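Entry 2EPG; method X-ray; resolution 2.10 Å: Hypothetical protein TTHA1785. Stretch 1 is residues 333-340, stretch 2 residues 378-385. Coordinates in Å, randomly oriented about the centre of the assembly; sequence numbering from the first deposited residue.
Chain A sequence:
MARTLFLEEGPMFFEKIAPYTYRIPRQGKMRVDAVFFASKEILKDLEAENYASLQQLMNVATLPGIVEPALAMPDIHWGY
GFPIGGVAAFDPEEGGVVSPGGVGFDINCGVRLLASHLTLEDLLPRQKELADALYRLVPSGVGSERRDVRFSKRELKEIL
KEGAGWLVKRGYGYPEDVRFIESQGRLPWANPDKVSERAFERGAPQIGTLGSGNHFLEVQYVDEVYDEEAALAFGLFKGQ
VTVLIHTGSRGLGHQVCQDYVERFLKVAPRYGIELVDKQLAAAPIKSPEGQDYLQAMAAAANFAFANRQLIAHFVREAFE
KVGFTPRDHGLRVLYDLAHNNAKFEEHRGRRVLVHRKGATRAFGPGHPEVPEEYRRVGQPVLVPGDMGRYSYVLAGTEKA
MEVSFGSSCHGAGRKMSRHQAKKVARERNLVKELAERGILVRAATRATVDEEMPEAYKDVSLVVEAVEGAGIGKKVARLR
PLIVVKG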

ATOM      1  N   VAL A 333      -9.732 -12.415  -5.884  1.00 26.29           N
ATOM      2  CA  VAL A 333      -9.105 -11.224  -5.350  1.00 24.87           C
ATOM      3  C   VAL A 333     -10.164 -10.502  -4.499  1.00 26.83           C
ATOM      4  O   VAL A 333     -11.198 -10.074  -5.019  1.00 26.08           O
ATOM      5  CB  VAL A 333      -8.641 -10.282  -6.482  1.00 24.69           C
ATOM      6  CG1 VAL A 333      -8.084  -8.995  -5.892  1.00 23.57           C
ATOM      7  CG2 VAL A 333      -7.564 -10.996  -7.355  1.00 20.91           C
ATOM      8  N   LEU A 334      -9.930 -10.412  -3.194  1.00 24.09           N
ATOM      9  CA  LEU A 334     -10.850  -9.703  -2.314  1.00 22.98           C
ATOM     10  C   LEU A 334     -10.562  -8.231  -2.601  1.00 23.62           C
ATOM     11  O   LEU A 334     -11.467  -7.454  -2.926  1.00 24.84           O
ATOM     12  CB  LEU A 334     -10.566 -10.067  -0.856  1.00 21.56           C
ATOM     13  CG  LEU A 334     -11.571  -9.538   0.173  1.00 21.88           C
ATOM     14  CD1 LEU A 334     -11.555 -10.442   1.395  1.00 21.15           C
ATOM     15  CD2 LEU A 334     -11.233  -8.086   0.535  1.00 20.19           C
ATOM     16  N   TYR A 335      -9.294  -7.848  -2.487  1.00 22.58           N
ATOM     17  CA  TYR A 335      -8.881  -6.483  -2.838  1.00 23.05           C
ATOM     18  C   TYR A 335      -7.364  -6.423  -3.023  1.00 23.14           C
ATOM     19  O   TYR A 335      -6.644  -7.352  -2.655  1.00 24.06           O
ATOM     20  CB  TYR A 335      -9.302  -5.455  -1.770  1.00 18.49           C
ATOM     21  CG  TYR A 335      -9.485  -4.081  -2.361  1.00 19.04           C
ATOM     22  CD1 TYR A 335     -10.386  -3.874  -3.404  1.00 17.42           C
ATOM     23  CD2 TYR A 335      -8.759  -2.989  -1.902  1.00 19.44           C
ATOM     24  CE1 TYR A 335     -10.547  -2.609  -3.974  1.00 18.64           C
ATOM     25  CE2 TYR A 335      -8.930  -1.730  -2.463  1.00 20.92           C
ATOM     26  CZ  TYR A 335      -9.826  -1.555  -3.500  1.00 18.17           C
ATOM     27  OH  TYR A 335      -9.997  -0.310  -4.064  1.00 20.15           O
ATOM     28  N   ASP A 336      -6.888  -5.324  -3.591  1.00 24.21           N
ATOM     29  CA  ASP A 336      -5.462  -5.103  -3.800  1.00 24.65           C
ATOM     30  C   ASP A 336      -5.260  -3.585  -3.772  1.00 24.44           C
ATOM     31  O   ASP A 336      -5.904  -2.857  -4.532  1.00 24.84           O
ATOM     32  CB  ASP A 336      -5.040  -5.722  -5.149  1.00 24.31           C
ATOM     33  CG  ASP A 336      -3.575  -5.441  -5.512  1.00 25.37           C
ATOM     34  OD1 ASP A 336      -2.883  -6.388  -5.944  1.00 22.92           O
ATOM     35  OD2 ASP A 336      -3.118  -4.281  -5.394  1.00 23.47           O
ATOM     36  N   LEU A 337      -4.393  -3.102  -2.882  1.00 23.76           N
ATOM     37  CA  LEU A 337      -4.149  -1.671  -2.778  1.00 25.55           C
ATOM     38  C   LEU A 337      -2.716  -1.322  -2.403  1.00 26.64           C
ATOM     39  O   LEU A 337      -1.992  -2.114  -1.809  1.00 26.82           O
ATOM     40  CB  LEU A 337      -5.103  -1.018  -1.759  1.00 25.18           C
ATOM     41  CG  LEU A 337      -4.744  -1.102  -0.263  1.00 25.55           C
ATOM     42  CD1 LEU A 337      -5.796  -0.357   0.577  1.00 22.43           C
ATOM     43  CD2 LEU A 337      -4.660  -2.569   0.165  1.00 20.33           C
ATOM     44  N   ALA A 338      -2.322  -0.109  -2.770  1.00 28.66           N
ATOM     45  CA  ALA A 338      -0.988   0.406  -2.514  1.00 29.12           C
ATOM     46  C   ALA A 338      -0.829   0.954  -1.105  1.00 30.51           C
ATOM     47  O   ALA A 338      -1.801   1.383  -0.493  1.00 31.57           O
ATOM     48  CB  ALA A 338      -0.676   1.514  -3.522  1.00 28.99           C
ATOM     49  N   HIS A 339       0.410   0.941  -0.613  1.00 32.40           N
ATOM     50  CA  HIS A 339       0.759   1.478   0.700  1.00 34.13           C
ATOM     51  C   HIS A 339       1.682   2.689   0.498  1.00 33.27           C
ATOM     52  O   HIS A 339       1.910   3.457   1.426  1.00 33.60           O
ATOM     53  CB  HIS A 339       1.443   0.405   1.570  1.00 38.31           C
ATOM     54  CG  HIS A 339       0.483  -0.554   2.211  1.00 45.21           C
ATOM     55  ND1 HIS A 339       0.697  -1.100   3.462  1.00 48.87           N
ATOM     56  CD2 HIS A 339      -0.727  -1.014   1.805  1.00 46.50           C
ATOM     57  CE1 HIS A 339      -0.342  -1.845   3.801  1.00 47.84           C
ATOM     58  NE2 HIS A 339      -1.221  -1.808   2.814  1.00 47.42           N
ATOM     59  N   ASN A 340       2.228   2.837  -0.716  1.00 31.50           N
ATOM     60  CA  ASN A 340       3.087   3.981  -1.070  1.00 30.28           C
ATOM     61  C   ASN A 340       2.638   4.441  -2.449  1.00 31.04           C
ATOM     62  O   ASN A 340       2.742   3.678  -3.410  1.00 32.20           O
ATOM     63  CB  ASN A 340       4.580   3.610  -1.173  1.00 31.34           C
ATOM     64  CG  ASN A 340       5.201   3.230   0.159  1.00 30.78           C
ATOM     65  OD1 ASN A 340       4.976   3.879   1.174  1.00 31.49           O
ATOM     66  ND2 ASN A 340       6.013   2.187   0.148  1.00 33.39           N
ATOM     67  N   GLY A 378     -17.997   0.122   2.239  1.00 27.91           N
ATOM     68  CA  GLY A 378     -16.719   0.810   2.155  1.00 27.50           C
ATOM     69  C   GLY A 378     -15.608  -0.041   1.538  1.00 28.03           C
ATOM     70  O   GLY A 378     -15.711  -1.264   1.461  1.00 28.09           O
ATOM     71  N   GLN A 379     -14.535   0.613   1.112  1.00 26.83           N
ATOM     72  CA  GLN A 379     -13.400  -0.056   0.490  1.00 24.97           C
ATOM     73  C   GLN A 379     -12.627  -0.913   1.484  1.00 24.92           C
ATOM     74  O   GLN A 379     -12.423  -0.520   2.626  1.00 25.20           O
ATOM     75  CB  GLN A 379     -12.437   1.000  -0.070  1.00 25.90           C
ATOM     76  CG  GLN A 379     -11.174   0.440  -0.768  1.00 24.69           C
ATOM     77  CD  GLN A 379     -10.054   1.445  -0.744  1.00 24.30           C
ATOM     78  OE1 GLN A 379     -10.120   2.492  -1.394  1.00 21.76           O
ATOM     79  NE2 GLN A 379      -9.032   1.155   0.036  1.00 24.68           N
ATOM     80  N   PRO A 380     -12.182  -2.104   1.059  1.00 24.78           N
ATOM     81  CA  PRO A 380     -11.415  -2.939   1.990  1.00 23.21           C
ATOM     82  C   PRO A 380     -10.060  -2.243   2.241  1.00 25.36           C
ATOM     83  O   PRO A 380      -9.508  -1.591   1.348  1.00 23.86           O
ATOM     84  CB  PRO A 380     -11.221  -4.255   1.217  1.00 22.58           C
ATOM     85  CG  PRO A 380     -12.382  -4.285   0.245  1.00 23.20           C
ATOM     86  CD  PRO A 380     -12.511  -2.835  -0.181  1.00 22.89           C
ATOM     87  N   VAL A 381      -9.534  -2.375   3.455  1.00 25.31           N
ATOM     88  CA  VAL A 381      -8.241  -1.802   3.799  1.00 24.31           C
ATOM     89  C   VAL A 381      -7.476  -2.987   4.344  1.00 25.63           C
ATOM     90  O   VAL A 381      -7.880  -3.593   5.345  1.00 24.42           O
ATOM     91  CB  VAL A 381      -8.354  -0.717   4.890  1.00 22.84           C
ATOM     92  CG1 VAL A 381      -6.950  -0.285   5.344  1.00 21.94           C
ATOM     93  CG2 VAL A 381      -9.119   0.482   4.352  1.00 24.48           C
ATOM     94  N   LEU A 382      -6.374  -3.318   3.681  1.00 26.11           N
ATOM     95  CA  LEU A 382      -5.569  -4.477   4.055  1.00 25.45           C
ATOM     96  C   LEU A 382      -4.394  -4.025   4.897  1.00 28.19           C
ATOM     97  O   LEU A 382      -3.542  -3.263   4.443  1.00 27.68           O
ATOM     98  CB  LEU A 382      -5.087  -5.192   2.781  1.00 21.83           C
ATOM     99  CG  LEU A 382      -6.218  -5.446   1.767  1.00 22.76           C
ATOM    100  CD1 LEU A 382      -5.684  -6.102   0.486  1.00 17.86           C
ATOM    101  CD2 LEU A 382      -7.287  -6.317   2.422  1.00 22.49           C
ATOM    102  N   VAL A 383      -4.362  -4.492   6.138  1.00 28.06           N
ATOM    103  CA  VAL A 383      -3.314  -4.123   7.071  1.00 29.19           C
ATOM    104  C   VAL A 383      -2.491  -5.354   7.422  1.00 30.71           C
ATOM    105  O   VAL A 383      -2.836  -6.120   8.322  1.00 33.08           O
ATOM    106  CB  VAL A 383      -3.933  -3.507   8.352  1.00 31.70           C
ATOM    107  CG1 VAL A 383      -2.856  -3.170   9.363  1.00 32.56           C
ATOM    108  CG2 VAL A 383      -4.696  -2.250   7.992  1.00 29.85           C
ATOM    109  N   PRO A 384      -1.381  -5.561   6.708  1.00 31.80           N
ATOM    110  CA  PRO A 384      -0.541  -6.722   6.988  1.00 35.05           C
ATOM    111  C   PRO A 384       0.280  -6.451   8.253  1.00 38.39           C
ATOM    112  O   PRO A 384       0.627  -5.301   8.548  1.00 40.09           O
ATOM    113  CB  PRO A 384       0.327  -6.798   5.742  1.00 34.05           C
ATOM    114  CG  PRO A 384       0.598  -5.335   5.471  1.00 32.79           C
ATOM    115  CD  PRO A 384      -0.763  -4.693   5.686  1.00 30.14           C
ATOM    116  N   GLY A 385       0.554  -7.488   9.026  1.00 41.44           N
ATOM    117  CA  GLY A 385       1.379  -7.292  10.202  1.00 43.06           C
ATOM    118  C   GLY A 385       2.769  -7.670   9.737  1.00 44.65           C
ATOM    119  O   GLY A 385       3.038  -7.685   8.531  1.00 44.71           O
TER

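Two strands of the same chain, 333-338 and 380-383, cross here at 69° between their N-to-C directions, with their axes 7.3 Å apart at closest approach. No backbone-to-backbone hydrogen bond joins the two stretches. Instead, side chains fill the gap, and the two stretches bury 434 Å² between them, both sides summed. The alternation typical of extended chain sets much of the pattern within the strands. Tyr-335 and Leu-337 point toward the second stretch while Asp-336 between them points away; in the same manner Pro-380 and Leu-382 point toward the first, and Val-381 and Val-383 away. The polar carboxylate of Asp-336 is thus kept out of an apolar layer, and both its oxygens are hydrogen-bonded elsewhere in the structure.

Apolar packing makes up most of the contact. Leu-382, which has more of its area covered than any other residue here, lies against two neighbours of the first strand. Its CG is 3.6 Å from CD2 of Leu-337, and its CD1 comes within 3.5 Å of the backbone O of Tyr-335 and 4.3 Å of that residue's CB. Leucine suits this position because its apolar side chain packs against Leu-337 and can also bring CD1 up to the backbone O of Tyr-335. Leu-337, with chi1 at 82° (p), also brings its CD1 to 3.6 Å from NE2 of Gln-379, a simple van der Waals contact. At the other end of the patch, the CA-to-CB bond of Leu-334 points sideways, yet the length of the side chain lets its CD2 come within 3.9 Å of CB of Pro-380.

The aromatic ring of Tyr-335 supplies a second kind of interaction. Pro-380 places its CD over one face of the ring, 4.0 Å from the centroid and only 12° off the normal, the geometry of a CH-pi contact. Proline is well fitted to this role: its CD hydrogens are slightly polarised by the adjoining nitrogen, and its compact ring can lie close to a flat aromatic surface. The two residues also touch through their CB atoms, 3.7 Å apart. Gln-379 adds its aliphatic portion, with CG 3.6 Å from CE2 of Tyr-335, so the methylene part of a polar side chain serves as packing material.

Polar interactions are few. The hydrogen bond across the stretches runs from NE2 of His-339 to the backbone O of Leu-382, at 3.2 Å; its angle of 136° at the hydrogen is well short of linear. Histidine suits the place because its ring edge offers an N-H donor at NE2 beside a C-H at CE1: the carbonyl oxygen of Leu-382 lies at that edge, as does CD of Pro-384, 3.4 Å from CE1 of His-339. The other ring nitrogen, ND1, is satisfied elsewhere. Within the second stretch, NE2 of Gln-379 donates to O of Pro-380 at 3.1 Å and 164°, a nearly straight bond that folds the amide back onto its own backbone and occupies a carbonyl beside the apolar side chains.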